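Local atomic coordinates of malate oxidoreductase (Thermotoga maritima, PDB entry 1VL6), a protein that probably catalyses the NAD-dependent oxidative decarboxylation of malate to pyruvate and carbon dioxide. Residues Ser156-Gln169 with Glu339-Ser351. Residues are numbered along the deposited sequence; the frame is centred on the assembly and turned at random.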
loop_
_atom_site.group_PDB
_atom_site.type_symbol
_atom_site.label_atom_id
_atom_site.label_comp_id
_atom_site.label_asym_id
_atom_site.label_seq_id
_atom_site.Cartn_x
_atom_site.Cartn_y
_atom_site.Cartn_z
ATOM N N SER A 156 29.475 -12.897 7.258
ATOM C CA SER A 156 28.805 -13.261 8.510
ATOM C C SER A 156 29.758 -13.071 9.672
ATOM O O SER A 156 29.320 -12.651 10.744
ATOM C CB SER A 156 28.185 -14.651 8.492
ATOM O OG SER A 156 28.915 -15.511 7.650
ATOM N N GLU A 157 31.058 -13.308 9.463
ATOM C CA GLU A 157 32.055 -13.086 10.520
ATOM C C GLU A 157 32.233 -11.601 10.831
ATOM O O GLU A 157 32.378 -11.218 11.998
ATOM C CB GLU A 157 33.415 -13.606 10.107
ATOM C CG GLU A 157 33.813 -14.992 10.613
ATOM C CD GLU A 157 35.010 -15.640 9.833
ATOM O OE1 GLU A 157 35.819 -14.907 9.127
ATOM O OE2 GLU A 157 35.119 -16.916 9.914
ATOM N N GLU A 158 32.238 -10.767 9.787
ATOM C CA GLU A 158 32.634 -9.373 9.915
ATOM C C GLU A 158 31.488 -8.376 10.081
ATOM O O GLU A 158 31.712 -7.232 10.471
ATOM C CB GLU A 158 33.503 -8.980 8.730
ATOM C CG GLU A 158 34.821 -9.730 8.692
ATOM C CD GLU A 158 35.625 -9.505 7.429
ATOM O OE1 GLU A 158 35.409 -8.486 6.745
ATOM O OE2 GLU A 158 36.485 -10.370 7.134
HETATM N N MSE A 159 30.266 -8.768 9.755
HETATM C CA MSE A 159 29.144 -7.846 9.886
HETATM C C MSE A 159 28.375 -8.128 11.155
HETATM O O MSE A 159 28.500 -9.169 11.752
HETATM C CB MSE A 159 28.220 -7.925 8.671
HETATM C CG MSE A 159 28.907 -7.522 7.336
HETATM SE SE MSE A 159 27.678 -7.544 5.796
HETATM C CE MSE A 159 26.715 -5.976 6.330
ATOM N N ASN A 160 27.607 -7.149 11.581
ATOM C CA ASN A 160 26.827 -7.260 12.801
ATOM C C ASN A 160 25.364 -7.224 12.531
ATOM O O ASN A 160 24.615 -6.782 13.355
ATOM C CB ASN A 160 27.160 -6.105 13.721
ATOM C CG ASN A 160 28.452 -6.313 14.430
ATOM O OD1 ASN A 160 29.422 -5.604 14.185
ATOM N ND2 ASN A 160 28.499 -7.326 15.274
ATOM N N ILE A 161 24.997 -7.592 11.323
ATOM C CA ILE A 161 23.652 -7.911 10.998
ATOM C C ILE A 161 23.744 -9.292 10.389
ATOM O O ILE A 161 24.804 -9.652 9.916
ATOM C CB ILE A 161 23.051 -6.925 9.997
ATOM C CG1 ILE A 161 23.914 -6.775 8.716
ATOM C CG2 ILE A 161 22.861 -5.649 10.629
ATOM C CD1 ILE A 161 23.249 -5.914 7.593
ATOM N N PRO A 162 22.686 -10.084 10.451
ATOM C CA PRO A 162 22.752 -11.437 9.954
ATOM C C PRO A 162 22.963 -11.431 8.445
ATOM O O PRO A 162 22.515 -10.493 7.754
ATOM C CB PRO A 162 21.364 -12.032 10.328
ATOM C CG PRO A 162 20.456 -10.853 10.438
ATOM C CD PRO A 162 21.371 -9.783 11.036
ATOM N N VAL A 163 23.678 -12.444 7.964
ATOM C CA VAL A 163 23.885 -12.649 6.559
ATOM C C VAL A 163 23.554 -14.088 6.279
ATOM O O VAL A 163 24.058 -14.974 6.942
ATOM C CB VAL A 163 25.335 -12.454 6.207
ATOM C CG1 VAL A 163 25.547 -12.582 4.703
ATOM C CG2 VAL A 163 25.868 -11.114 6.751
ATOM N N PHE A 164 22.711 -14.292 5.272
ATOM C CA PHE A 164 22.153 -15.577 4.924
ATOM C C PHE A 164 22.300 -15.715 3.418
ATOM O O PHE A 164 22.007 -14.753 2.706
ATOM C CB PHE A 164 20.674 -15.539 5.276
ATOM C CG PHE A 164 19.914 -16.812 4.988
ATOM C CD1 PHE A 164 20.122 -17.960 5.750
ATOM C CD2 PHE A 164 18.947 -16.847 4.007
ATOM C CE1 PHE A 164 19.400 -19.118 5.502
ATOM C CE2 PHE A 164 18.205 -18.011 3.750
ATOM C CZ PHE A 164 18.437 -19.148 4.502
ATOM N N HIS A 165 22.751 -16.877 2.938
ATOM C CA HIS A 165 22.726 -17.208 1.486
ATOM C C HIS A 165 21.836 -18.422 1.221
ATOM O O HIS A 165 22.181 -19.545 1.611
ATOM C CB HIS A 165 24.139 -17.476 0.981
ATOM C CG HIS A 165 24.227 -17.752 -0.483
ATOM N ND1 HIS A 165 25.317 -18.373 -1.044
ATOM C CD2 HIS A 165 23.376 -17.497 -1.502
ATOM C CE1 HIS A 165 25.138 -18.481 -2.349
ATOM N NE2 HIS A 165 23.960 -17.969 -2.653
ATOM N N ASP A 166 20.682 -18.190 0.606
ATOM C CA ASP A 166 19.729 -19.263 0.335
ATOM C C ASP A 166 20.287 -20.560 -0.152
ATOM O O ASP A 166 20.022 -21.604 0.411
ATOM C CB ASP A 166 18.775 -18.880 -0.777
ATOM C CG ASP A 166 17.647 -18.147 -0.284
ATOM O OD1 ASP A 166 17.756 -16.915 -0.107
ATOM O OD2 ASP A 166 16.621 -18.810 0.005
ATOM N N ASP A 167 20.966 -20.483 -1.281
ATOM C CA ASP A 167 21.378 -21.673 -2.005
ATOM C C ASP A 167 22.281 -22.545 -1.183
ATOM O O ASP A 167 22.374 -23.737 -1.422
ATOM C CB ASP A 167 22.094 -21.268 -3.294
ATOM C CG ASP A 167 21.169 -20.486 -4.229
ATOM O OD1 ASP A 167 20.316 -21.247 -4.779
ATOM O OD2 ASP A 167 21.163 -19.188 -4.374
ATOM N N GLN A 168 22.936 -21.951 -0.206
ATOM C CA GLN A 168 23.756 -22.669 0.733
ATOM C C GLN A 168 22.931 -23.090 1.922
ATOM O O GLN A 168 22.726 -24.282 2.126
ATOM C CB GLN A 168 24.929 -21.778 1.195
ATOM C CG GLN A 168 25.965 -21.397 0.119
ATOM C CD GLN A 168 27.266 -20.851 0.729
ATOM O OE1 GLN A 168 27.905 -21.525 1.531
ATOM N NE2 GLN A 168 27.663 -19.653 0.323
ATOM N N GLN A 169 22.482 -22.114 2.714
ATOM C CA GLN A 169 21.923 -22.394 4.067
ATOM C C GLN A 169 20.447 -22.792 4.010
ATOM O O GLN A 169 19.996 -23.673 4.737
ATOM C CB GLN A 169 22.152 -21.211 5.057
ATOM C CG GLN A 169 23.650 -20.857 5.207
ATOM C CD GLN A 169 23.910 -19.477 5.758
ATOM O OE1 GLN A 169 23.487 -18.494 5.165
ATOM N NE2 GLN A 169 24.573 -19.396 6.920
ATOM N N GLU A 339 15.364 -9.853 13.733
ATOM C CA GLU A 339 14.810 -9.397 15.002
ATOM C C GLU A 339 15.783 -9.627 16.161
ATOM O O GLU A 339 15.915 -8.781 17.028
ATOM C CB GLU A 339 13.514 -10.134 15.240
ATOM C CG GLU A 339 12.614 -9.563 16.293
ATOM C CD GLU A 339 11.317 -10.343 16.317
ATOM O OE1 GLU A 339 10.517 -10.222 15.334
ATOM O OE2 GLU A 339 11.139 -11.105 17.294
ATOM N N LYS A 340 16.460 -10.772 16.158
ATOM C CA LYS A 340 17.490 -11.104 17.138
ATOM C C LYS A 340 18.688 -10.177 16.946
ATOM O O LYS A 340 19.483 -9.944 17.858
ATOM C CB LYS A 340 17.953 -12.532 16.885
ATOM C CG LYS A 340 18.237 -13.401 18.105
ATOM C CD LYS A 340 18.513 -14.868 17.652
ATOM C CE LYS A 340 18.362 -15.871 18.771
ATOM N NZ LYS A 340 19.535 -15.819 19.738
ATOM N N ARG A 341 18.860 -9.696 15.723
ATOM C CA ARG A 341 19.998 -8.869 15.355
ATOM C C ARG A 341 21.351 -9.540 15.397
ATOM O O ARG A 341 22.334 -8.922 15.041
ATOM C CB ARG A 341 20.119 -7.645 16.203
ATOM C CG ARG A 341 19.036 -6.694 16.011
ATOM C CD ARG A 341 19.302 -5.455 16.814
ATOM N NE ARG A 341 18.087 -4.872 17.338
ATOM C CZ ARG A 341 18.050 -3.861 18.196
ATOM N NH1 ARG A 341 19.174 -3.268 18.646
ATOM N NH2 ARG A 341 16.871 -3.438 18.593
ATOM N N SER A 342 21.449 -10.788 15.803
ATOM C CA SER A 342 22.802 -11.379 15.868
ATOM C C SER A 342 23.055 -12.276 14.643
ATOM O O SER A 342 22.137 -12.561 13.781
ATOM C CB SER A 342 23.102 -12.103 17.235
ATOM O OG SER A 342 22.556 -13.445 17.290
ATOM N N LYS A 343 24.308 -12.710 14.609
ATOM C CA LYS A 343 24.808 -13.622 13.614
ATOM C C LYS A 343 23.967 -14.883 13.558
ATOM O O LYS A 343 23.535 -15.376 14.608
ATOM C CB LYS A 343 26.278 -13.967 13.971
ATOM C CG LYS A 343 27.258 -12.741 13.780
ATOM C CD LYS A 343 28.753 -13.079 13.862
ATOM C CE LYS A 343 29.618 -11.786 13.936
ATOM N NZ LYS A 343 29.637 -11.050 12.680
ATOM N N ILE A 344 23.688 -15.382 12.356
ATOM C CA ILE A 344 22.991 -16.675 12.226
ATOM C C ILE A 344 23.906 -17.798 12.665
ATOM O O ILE A 344 25.011 -17.871 12.209
ATOM C CB ILE A 344 22.575 -16.933 10.793
ATOM C CG1 ILE A 344 21.354 -16.047 10.450
ATOM C CG2 ILE A 344 22.214 -18.405 10.614
ATOM C CD1 ILE A 344 21.226 -15.744 9.023
ATOM N N THR A 345 23.438 -18.682 13.537
ATOM C CA THR A 345 24.258 -19.735 14.128
ATOM C C THR A 345 23.754 -21.104 13.770
ATOM O O THR A 345 22.629 -21.262 13.323
ATOM C CB THR A 345 24.185 -19.629 15.654
ATOM O OG1 THR A 345 22.820 -19.732 16.095
ATOM C CG2 THR A 345 24.628 -18.237 16.142
ATOM N N LYS A 346 24.605 -22.093 13.992
ATOM C CA LYS A 346 24.288 -23.498 13.701
ATOM C C LYS A 346 23.048 -23.923 14.480
ATOM O O LYS A 346 22.151 -24.519 13.921
ATOM C CB LYS A 346 25.480 -24.395 14.031
ATOM C CG LYS A 346 25.436 -25.842 13.452
ATOM C CD LYS A 346 26.740 -26.636 13.917
ATOM C CE LYS A 346 26.469 -27.745 14.971
ATOM N NZ LYS A 346 27.691 -28.002 15.841
ATOM N N ASN A 347 22.966 -23.547 15.751
ATOM C CA ASN A 347 21.723 -23.803 16.549
ATOM C C ASN A 347 20.436 -23.212 15.944
ATOM O O ASN A 347 19.385 -23.877 15.924
ATOM C CB ASN A 347 21.870 -23.310 17.978
ATOM C CG ASN A 347 22.655 -24.277 18.869
ATOM O OD1 ASN A 347 23.173 -23.882 19.932
ATOM N ND2 ASN A 347 22.713 -25.540 18.470
HETATM N N MSE A 348 20.526 -21.979 15.424
HETATM C CA MSE A 348 19.388 -21.361 14.762
HETATM C C MSE A 348 18.979 -22.152 13.523
HETATM O O MSE A 348 17.783 -22.431 13.374
HETATM C CB MSE A 348 19.678 -19.907 14.416
HETATM C CG MSE A 348 19.627 -19.036 15.634
HETATM SE SE MSE A 348 20.689 -17.410 15.457
HETATM C CE MSE A 348 19.630 -16.545 14.127
ATOM N N LEU A 349 19.945 -22.520 12.674
ATOM C CA LEU A 349 19.603 -23.243 11.473
ATOM C C LEU A 349 19.033 -24.655 11.824
ATOM O O LEU A 349 18.089 -25.110 11.232
ATOM C CB LEU A 349 20.789 -23.341 10.516
ATOM C CG LEU A 349 21.305 -21.996 9.986
ATOM C CD1 LEU A 349 22.524 -22.168 9.132
ATOM C CD2 LEU A 349 20.285 -21.221 9.182
ATOM N N LEU A 350 19.554 -25.321 12.833
ATOM C CA LEU A 350 18.989 -26.616 13.185
ATOM C C LEU A 350 17.606 -26.503 13.823
ATOM O O LEU A 350 16.777 -27.390 13.665
ATOM C CB LEU A 350 19.882 -27.416 14.130
ATOM C CG LEU A 350 21.253 -27.841 13.585
ATOM C CD1 LEU A 350 22.126 -28.235 14.717
ATOM C CD2 LEU A 350 21.213 -28.962 12.556
ATOM N N SER A 351 17.351 -25.428 14.561
ATOM C CA SER A 351 15.995 -25.192 15.007
ATOM C C SER A 351 15.046 -25.101 13.817
ATOM O O SER A 351 13.965 -25.686 13.837
ATOM C CB SER A 351 15.910 -23.971 15.903
ATOM O OG SER A 351 16.500 -24.280 17.140
HETATM O O HOH W 1 24.892 -13.975 9.976
#
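Extended from CA to CE and bent at its last torsion (chi4 -71°), Lys343 carries its ammonium group to the C-terminal end of helix 147-158, while Ile344, with CG1 anti to its own carbonyl carbon (chi1 -75°), sets CD1 against strand 163-165, which lies at the edge, within this chain, of a parallel four-stranded sheet. The contact illustrates how a lysine can gather carbonyl oxygens at and just beyond the end of a helix. NZ donates to Ser156 O at 2.5 Å, tilted from the carbonyl plane, and more weakly to Glu157 O; a third bond, to Met159 O, is modelled too short for its length to be trusted. The helix dipole would probably add to this attraction. Beside this polar grip the packing turns apolar. Ile344 CD1 lies 3.8 Å from Phe164 CB and also meets Pro162 CB, while Leu349 CD2 approaches the edge of the phenylalanine ring, near its plane. Phe330 and Ile333 of helix 330-340 add to the packing round Phe164. The extended Gln169 side chain lets OE1 accept from His165 N at 2.8 Å, in the carbonyl plane, and NE2 rests 4.1 Å from Leu349 CD1. Replacing it with alanine is likely to leave His165 N without this acceptor and to open a gap beside Leu349. Between the backbones, one water accepts from Val163 N at 2.8 Å and from Ile344 N at 3.0 Å.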